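Local coordinates for Sts-2 protein (Mus musculus, PDB 3D4I) that shows acid-dependent phosphatase activity in its histidine phosphatase domain, the part in this structure, and probably opposes CBL-mediated down-regulation of receptor tyrosine kinases, at residues A[79-92]-A[103-115]. Numbering follows the deposited sequence.
Sequences GEALLDSGVRVTAV and TAKHILEELKLEK
Of the flat groups, the carboxylate of Glu-110 meets the neighbouring helix through OE1, 4.0 Å from Glu-80 CB, whereas the guanidinium of Arg-88 carries Thr-90 CG2 over the centre of one face. Glu-80 extends away, its OE2 making a weak, long ion pair with Arg-49 of the second subunit. Two helices can approach closely where a glycine faces the partner: at Gly-79, whose CA rests on Ile-107 O, the axes come within 7.6 Å, crossing at -38°. Here Glu-110 CB lies 3.4 Å from Glu-80 N. In this histidine phosphatase domain, helix 98-111 is the connection of a beta-alpha-beta unit between parallel strands 89-94 and 119-121, and helix 69-85 packs beside it. Val-92 CG1 and Leu-108 CD2 meet tip to tip at 3.8 Å, while Leu-113, whose N closes the Schellman motif at Lys-112 by bonding to Leu-108 O, puts CD1 4.0 Å from Val-89 CB. Leu-111 touches both helix 69-85 and strand 89-94, CD1 sitting 3.5 Å from Leu-83 N and CD2 touching Val-89 CG2, the two side chains crossing at about a right angle. With CG anti to its own N (chi1 -172°), Leu-83 brings CD2 to 3.5 Å from Glu-110 O; an alanine here would probably leave Lys-112 CE without the methyl it packs against and that carbonyl less covered.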
# COMPACT_ATOMS: atom_id res chain seq x y z
N GLY A 79 -9.93 2.48 6.05
CA GLY A 79 -11.32 2.00 6.20
C GLY A 79 -11.40 0.77 7.11
O GLY A 79 -12.27 0.67 7.98
N GLU A 80 -10.50 -0.18 6.88
CA GLU A 80 -10.37 -1.37 7.73
C GLU A 80 -10.07 -1.03 9.19
O GLU A 80 -10.68 -1.63 10.11
CB GLU A 80 -9.32 -2.32 7.15
CG GLU A 80 -9.16 -3.62 7.97
CD GLU A 80 -7.94 -4.39 7.52
OE1 GLU A 80 -6.88 -3.77 7.32
OE2 GLU A 80 -8.05 -5.61 7.35
N ALA A 81 -9.18 -0.07 9.43
CA ALA A 81 -8.90 0.39 10.80
C ALA A 81 -10.15 1.03 11.42
O ALA A 81 -10.46 0.79 12.60
CB ALA A 81 -7.72 1.37 10.83
N LEU A 82 -10.86 1.85 10.64
CA LEU A 82 -12.12 2.41 11.10
C LEU A 82 -13.11 1.32 11.49
O LEU A 82 -13.73 1.43 12.56
CB LEU A 82 -12.74 3.36 10.06
CG LEU A 82 -12.06 4.73 10.03
CD1 LEU A 82 -12.36 5.47 8.72
CD2 LEU A 82 -12.45 5.59 11.30
N LEU A 83 -13.26 0.29 10.66
CA LEU A 83 -14.07 -0.87 11.06
C LEU A 83 -13.62 -1.46 12.40
O LEU A 83 -14.44 -1.67 13.30
CB LEU A 83 -14.12 -1.97 9.97
CG LEU A 83 -15.11 -3.12 10.23
CD1 LEU A 83 -16.55 -2.57 10.30
CD2 LEU A 83 -15.01 -4.22 9.17
N ASP A 84 -12.31 -1.73 12.51
CA ASP A 84 -11.72 -2.32 13.71
C ASP A 84 -11.98 -1.49 14.98
O ASP A 84 -12.20 -2.03 16.07
CB ASP A 84 -10.21 -2.51 13.51
CG ASP A 84 -9.86 -3.63 12.52
OD1 ASP A 84 -10.76 -4.38 12.06
OD2 ASP A 84 -8.66 -3.75 12.18
N SER A 85 -11.99 -0.17 14.81
CA SER A 85 -12.18 0.75 15.94
C SER A 85 -13.59 0.73 16.56
O SER A 85 -13.78 1.24 17.67
CB SER A 85 -11.83 2.17 15.52
OG SER A 85 -12.89 2.74 14.79
N GLY A 86 -14.56 0.20 15.83
CA GLY A 86 -15.93 0.14 16.31
C GLY A 86 -16.74 1.43 16.24
O GLY A 86 -17.91 1.45 16.63
N VAL A 87 -16.15 2.52 15.76
CA VAL A 87 -16.88 3.79 15.68
C VAL A 87 -18.06 3.72 14.70
O VAL A 87 -18.05 2.95 13.73
CB VAL A 87 -15.95 5.01 15.36
CG1 VAL A 87 -14.83 5.10 16.36
CG2 VAL A 87 -15.42 4.96 13.90
N ARG A 88 -19.08 4.54 14.97
CA ARG A 88 -20.27 4.63 14.13
C ARG A 88 -20.10 5.74 13.09
O ARG A 88 -20.09 6.90 13.45
CB ARG A 88 -21.50 4.93 15.03
CG ARG A 88 -22.82 4.81 14.30
CD ARG A 88 -24.07 4.83 15.26
NE ARG A 88 -25.26 5.03 14.43
CZ ARG A 88 -25.98 6.14 14.39
NH1 ARG A 88 -25.68 7.17 15.19
NH2 ARG A 88 -27.02 6.22 13.57
N VAL A 89 -19.96 5.37 11.82
CA VAL A 89 -19.91 6.33 10.73
C VAL A 89 -21.31 6.47 10.15
O VAL A 89 -21.92 5.47 9.76
CB VAL A 89 -18.92 5.88 9.60
CG1 VAL A 89 -18.97 6.83 8.41
CG2 VAL A 89 -17.51 5.74 10.15
N THR A 90 -21.81 7.71 10.07
CA THR A 90 -23.19 7.99 9.67
C THR A 90 -23.36 8.78 8.38
O THR A 90 -24.46 8.89 7.84
CB THR A 90 -23.93 8.76 10.80
OG1 THR A 90 -23.25 10.00 11.06
CG2 THR A 90 -23.95 7.95 12.06
N ALA A 91 -22.28 9.38 7.89
CA ALA A 91 -22.36 10.18 6.69
C ALA A 91 -20.97 10.40 6.12
O ALA A 91 -19.98 10.35 6.84
CB ALA A 91 -23.04 11.52 6.97
N VAL A 92 -20.92 10.59 4.81
CA VAL A 92 -19.69 10.93 4.13
C VAL A 92 -19.89 11.92 3.00
O VAL A 92 -20.78 11.77 2.15
CB VAL A 92 -18.71 9.72 3.81
CG1 VAL A 92 -19.17 8.38 4.36
CG2 VAL A 92 -18.22 9.66 2.36
N THR A 103 -11.17 7.66 -2.72
CA THR A 103 -10.76 7.46 -1.31
C THR A 103 -12.02 7.17 -0.48
O THR A 103 -12.04 6.22 0.30
CB THR A 103 -9.97 8.67 -0.75
OG1 THR A 103 -8.81 8.92 -1.54
CG2 THR A 103 -9.50 8.40 0.71
N ALA A 104 -13.07 7.99 -0.68
CA ALA A 104 -14.33 7.79 0.04
C ALA A 104 -14.91 6.40 -0.21
O ALA A 104 -15.30 5.71 0.74
CB ALA A 104 -15.36 8.88 -0.32
N LYS A 105 -14.99 5.99 -1.48
CA LYS A 105 -15.53 4.67 -1.83
C LYS A 105 -14.74 3.54 -1.15
O LYS A 105 -15.33 2.64 -0.58
CB LYS A 105 -15.53 4.48 -3.37
CG LYS A 105 -15.96 3.07 -3.87
CD LYS A 105 -15.72 2.95 -5.41
CE LYS A 105 -16.33 1.70 -6.04
NZ LYS A 105 -15.90 1.62 -7.47
N HIS A 106 -13.41 3.60 -1.21
CA HIS A 106 -12.59 2.50 -0.66
C HIS A 106 -12.71 2.40 0.87
O HIS A 106 -12.83 1.30 1.43
CB HIS A 106 -11.12 2.67 -1.11
CG HIS A 106 -10.92 2.41 -2.57
ND1 HIS A 106 -11.24 1.20 -3.16
CD2 HIS A 106 -10.41 3.19 -3.55
CE1 HIS A 106 -10.95 1.26 -4.45
NE2 HIS A 106 -10.46 2.46 -4.71
N ILE A 107 -12.74 3.54 1.55
CA ILE A 107 -13.03 3.55 2.99
C ILE A 107 -14.38 2.88 3.30
O ILE A 107 -14.46 2.00 4.16
CB ILE A 107 -12.97 4.99 3.57
CG1 ILE A 107 -11.55 5.54 3.52
CG2 ILE A 107 -13.52 5.04 5.00
CD1 ILE A 107 -11.47 7.03 3.85
N LEU A 108 -15.44 3.31 2.61
CA LEU A 108 -16.78 2.75 2.80
C LEU A 108 -16.88 1.25 2.52
O LEU A 108 -17.60 0.53 3.21
CB LEU A 108 -17.81 3.50 1.96
CG LEU A 108 -18.31 4.86 2.47
CD1 LEU A 108 -18.94 5.59 1.30
CD2 LEU A 108 -19.33 4.68 3.60
N GLU A 109 -16.17 0.78 1.49
CA GLU A 109 -16.16 -0.64 1.15
C GLU A 109 -15.56 -1.47 2.29
O GLU A 109 -16.13 -2.50 2.68
CB GLU A 109 -15.46 -0.88 -0.19
CG GLU A 109 -16.38 -0.67 -1.38
CD GLU A 109 -15.64 -0.65 -2.73
OE1 GLU A 109 -14.43 -0.98 -2.79
OE2 GLU A 109 -16.29 -0.29 -3.73
N GLU A 110 -14.48 -0.97 2.88
CA GLU A 110 -13.85 -1.66 4.00
C GLU A 110 -14.62 -1.53 5.31
O GLU A 110 -14.51 -2.38 6.19
CB GLU A 110 -12.42 -1.17 4.21
CG GLU A 110 -11.45 -1.59 3.11
CD GLU A 110 -11.27 -3.08 3.00
OE1 GLU A 110 -11.29 -3.80 4.04
OE2 GLU A 110 -11.14 -3.54 1.84
N LEU A 111 -15.41 -0.45 5.43
CA LEU A 111 -16.35 -0.31 6.54
C LEU A 111 -17.60 -1.18 6.38
O LEU A 111 -18.38 -1.30 7.32
CB LEU A 111 -16.83 1.14 6.63
CG LEU A 111 -16.57 2.16 7.75
CD1 LEU A 111 -16.12 1.58 9.12
CD2 LEU A 111 -15.73 3.31 7.32
N LYS A 112 -17.82 -1.72 5.18
CA LYS A 112 -19.03 -2.47 4.82
C LYS A 112 -20.29 -1.60 4.77
O LYS A 112 -21.43 -2.09 4.95
CB LYS A 112 -19.24 -3.70 5.72
CG LYS A 112 -18.11 -4.71 5.63
CD LYS A 112 -18.33 -5.89 6.59
CE LYS A 112 -17.00 -6.61 6.91
NZ LYS A 112 -16.07 -6.63 5.74
N LEU A 113 -20.09 -0.33 4.46
CA LEU A 113 -21.15 0.65 4.45
C LEU A 113 -21.41 1.25 3.07
O LEU A 113 -22.18 2.19 2.94
CB LEU A 113 -20.82 1.77 5.45
CG LEU A 113 -20.75 1.35 6.92
CD1 LEU A 113 -20.29 2.55 7.75
CD2 LEU A 113 -22.10 0.84 7.40
N GLU A 114 -20.78 0.69 2.03
CA GLU A 114 -20.85 1.29 0.69
C GLU A 114 -22.25 1.30 0.06
O GLU A 114 -22.56 2.15 -0.76
CB GLU A 114 -19.81 0.67 -0.26
CG GLU A 114 -20.19 -0.71 -0.84
CD GLU A 114 -19.86 -1.91 0.06
OE1 GLU A 114 -19.92 -1.79 1.30
OE2 GLU A 114 -19.56 -3.00 -0.49
N LYS A 115 -23.10 0.35 0.45
CA LYS A 115 -24.48 0.34 -0.03
C LYS A 115 -25.44 1.05 0.93
O LYS A 115 -26.53 1.44 0.54
CB LYS A 115 -24.95 -1.10 -0.25
CG LYS A 115 -24.06 -1.94 -1.14
CD LYS A 115 -24.52 -3.40 -1.05
CE LYS A 115 -23.53 -4.36 -1.69
NZ LYS A 115 -24.08 -5.76 -1.68